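Small heat shock protein hsp20 family (Sulfolobus solfataricus, PDB 4RZK) is a dimeric small heat shock protein that takes part in thermal protection and probably binds unfolding proteins as a chaperone. Local coordinates at the interface of chains A and B. Numbering follows the deposited sequence. Chains: chain A/B, Small heat shock protein hsp20 family.

The interface of chains A and B. Residues chain A 7, 25, 27-28, 56, 77-79; chain B 25, 27-28, 54, 56, 77-78.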
# COMPACT_ATOMS: atom_id res chain seq x y z
N ARG A 7 -2.89 -9.87 -7.90
CA ARG A 7 -3.88 -8.90 -7.46
C ARG A 7 -3.87 -7.69 -8.36
O ARG A 7 -2.87 -7.38 -8.95
CB ARG A 7 -3.58 -8.45 -6.04
CG ARG A 7 -3.93 -9.45 -4.96
CD ARG A 7 -3.19 -9.13 -3.69
NE ARG A 7 -3.59 -7.83 -3.17
CZ ARG A 7 -3.12 -7.32 -2.05
NH1 ARG A 7 -2.25 -8.00 -1.33
NH2 ARG A 7 -3.52 -6.14 -1.65
N GLU A 25 -0.96 1.73 -6.04
CA GLU A 25 -0.54 1.21 -4.76
C GLU A 25 -0.16 -0.21 -4.92
O GLU A 25 -0.96 -1.05 -5.29
CB GLU A 25 -1.68 1.24 -3.81
CG GLU A 25 -2.27 2.59 -3.61
CD GLU A 25 -3.12 2.58 -2.39
OE1 GLU A 25 -3.38 1.50 -1.86
OE2 GLU A 25 -3.51 3.66 -1.94
N PRO A 27 1.81 -2.19 -2.30
CA PRO A 27 2.65 -2.40 -1.12
C PRO A 27 3.11 -3.85 -0.96
O PRO A 27 2.42 -4.78 -1.37
CB PRO A 27 1.74 -1.98 0.03
CG PRO A 27 0.37 -2.23 -0.47
CD PRO A 27 0.40 -1.97 -1.94
N GLY A 28 4.29 -4.01 -0.35
CA GLY A 28 4.88 -5.30 -0.13
C GLY A 28 6.12 -5.40 -0.98
O GLY A 28 7.09 -6.06 -0.62
N TYR A 56 1.42 -8.14 -8.18
CA TYR A 56 0.41 -7.30 -8.81
C TYR A 56 0.62 -7.16 -10.30
O TYR A 56 1.74 -7.11 -10.76
CB TYR A 56 0.40 -5.89 -8.23
CG TYR A 56 0.45 -5.76 -6.74
CD1 TYR A 56 -0.68 -5.40 -6.03
CD2 TYR A 56 1.62 -5.94 -6.04
CE1 TYR A 56 -0.64 -5.26 -4.66
CE2 TYR A 56 1.66 -5.79 -4.68
CZ TYR A 56 0.53 -5.46 -4.00
OH TYR A 56 0.56 -5.31 -2.64
N ASN A 77 6.79 4.51 0.08
CA ASN A 77 5.94 3.87 1.05
C ASN A 77 4.90 2.96 0.43
O ASN A 77 3.78 2.93 0.89
CB ASN A 77 5.27 4.91 1.93
CG ASN A 77 6.20 5.47 2.97
OD1 ASN A 77 6.87 4.74 3.68
ND2 ASN A 77 6.24 6.78 3.08
N GLY A 78 5.28 2.22 -0.59
CA GLY A 78 4.37 1.31 -1.26
C GLY A 78 3.50 1.92 -2.33
O GLY A 78 2.65 1.25 -2.87
N VAL A 79 3.70 3.18 -2.64
CA VAL A 79 2.89 3.83 -3.66
C VAL A 79 3.68 4.26 -4.86
O VAL A 79 4.69 4.91 -4.74
CB VAL A 79 2.13 5.03 -3.10
CG1 VAL A 79 1.56 5.86 -4.22
CG2 VAL A 79 1.02 4.56 -2.19
N GLU B 25 -1.89 -3.36 5.31
CA GLU B 25 -1.35 -2.62 4.21
C GLU B 25 -1.81 -1.20 4.36
O GLU B 25 -2.98 -0.91 4.27
CB GLU B 25 -1.86 -3.21 2.90
CG GLU B 25 -1.51 -4.67 2.73
CD GLU B 25 -2.03 -5.25 1.45
OE1 GLU B 25 -2.88 -4.61 0.83
OE2 GLU B 25 -1.58 -6.33 1.06
N PRO B 27 -0.28 1.73 2.62
CA PRO B 27 0.60 2.45 1.72
C PRO B 27 0.30 3.93 1.82
O PRO B 27 -0.81 4.30 2.15
CB PRO B 27 0.22 1.91 0.35
CG PRO B 27 -1.07 1.20 0.54
CD PRO B 27 -1.02 0.68 1.92
N GLY B 28 1.29 4.75 1.52
CA GLY B 28 1.11 6.18 1.54
C GLY B 28 1.31 6.89 2.85
O GLY B 28 0.97 8.05 2.96
N ARG B 54 -2.31 10.18 2.86
CA ARG B 54 -3.28 9.16 3.22
C ARG B 54 -3.81 9.24 4.63
O ARG B 54 -3.16 9.74 5.52
CB ARG B 54 -2.70 7.76 3.04
CG ARG B 54 -2.02 7.50 1.72
CD ARG B 54 -3.00 7.06 0.66
NE ARG B 54 -2.75 7.79 -0.57
CZ ARG B 54 -2.70 7.24 -1.76
NH1 ARG B 54 -2.46 7.97 -2.83
NH2 ARG B 54 -2.89 5.94 -1.89
N TYR B 56 -5.76 6.44 7.37
CA TYR B 56 -6.24 5.09 7.64
C TYR B 56 -6.74 4.93 9.08
O TYR B 56 -6.20 5.53 10.00
CB TYR B 56 -5.13 4.06 7.41
CG TYR B 56 -4.58 3.91 6.00
CD1 TYR B 56 -5.18 3.05 5.09
CD2 TYR B 56 -3.44 4.59 5.61
CE1 TYR B 56 -4.67 2.89 3.81
CE2 TYR B 56 -2.92 4.42 4.32
CZ TYR B 56 -3.54 3.57 3.43
OH TYR B 56 -3.05 3.41 2.16
N ASN B 77 7.70 -0.90 2.78
CA ASN B 77 7.01 -0.75 1.52
C ASN B 77 5.52 -0.66 1.74
O ASN B 77 4.76 -1.25 1.01
CB ASN B 77 7.32 -1.90 0.57
CG ASN B 77 8.75 -1.93 0.14
OD1 ASN B 77 9.42 -2.93 0.30
ND2 ASN B 77 9.23 -0.84 -0.42
N GLY B 78 5.10 0.08 2.76
CA GLY B 78 3.70 0.33 2.98
C GLY B 78 2.94 -0.77 3.68
O GLY B 78 1.73 -0.71 3.80
O HOH W 1 8.25 1.43 -0.69
O HOH W 2 7.38 1.99 3.94
O HOH W 3 8.51 -5.49 1.99
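Two copies of the alpha-crystallin domain meet here across a two-fold axis. The packed centre is formed by A:Pro27 and B:Pro27, whose rings cross obliquely, CG to CG at 3.9 Å. A:Val79 widens this core. CG2 of A:Val79, anti to the carbonyl carbon, meets CB of B:Pro27 at 3.8 Å, the two side chains crossing at about a right angle. Beside the prolines, backbone bonds repeat by symmetry. A:Gly28 N donates to the carbonyl O of B:Asn77 at 3.1 Å, and B:Gly28 N donates to A:Asn77 O at 3.2 Å. Each donor lies above the carbonyl plane. Charged pairs flank the core. A:Arg7, bent at chi3 (63°), meets the extended B:Glu25 tip to tip in a salt bridge. NH1 of A:Arg7 donates a hydrogen bond to OE2 of B:Glu25 and NH2 of A:Arg7 one to OE1 of B:Glu25, both at 3.0 Å. Both oxygens use their syn lone pairs, and the guanidinium and carboxylate planes are nearly coplanar, 3° apart. CE1 of A:Tyr56 lies 4.1 Å above the centre of the A:Arg7 guanidinium. An alanine at A:Arg7 would remove this two-pronged grip and would probably weaken that flank. A:Glu25 faces B:Arg54 tip to tip in a salt bridge, modelled too close for its detail to be trusted. The Asn77 side is looser and watered. Water 3 links A:Gly28 O to B:Asn77 OD1, and water 2 links A:Asn77 OD1 to B:Gly78 N. The patch helps hold the two domains together, probably as in the Hsp20.1 dimer.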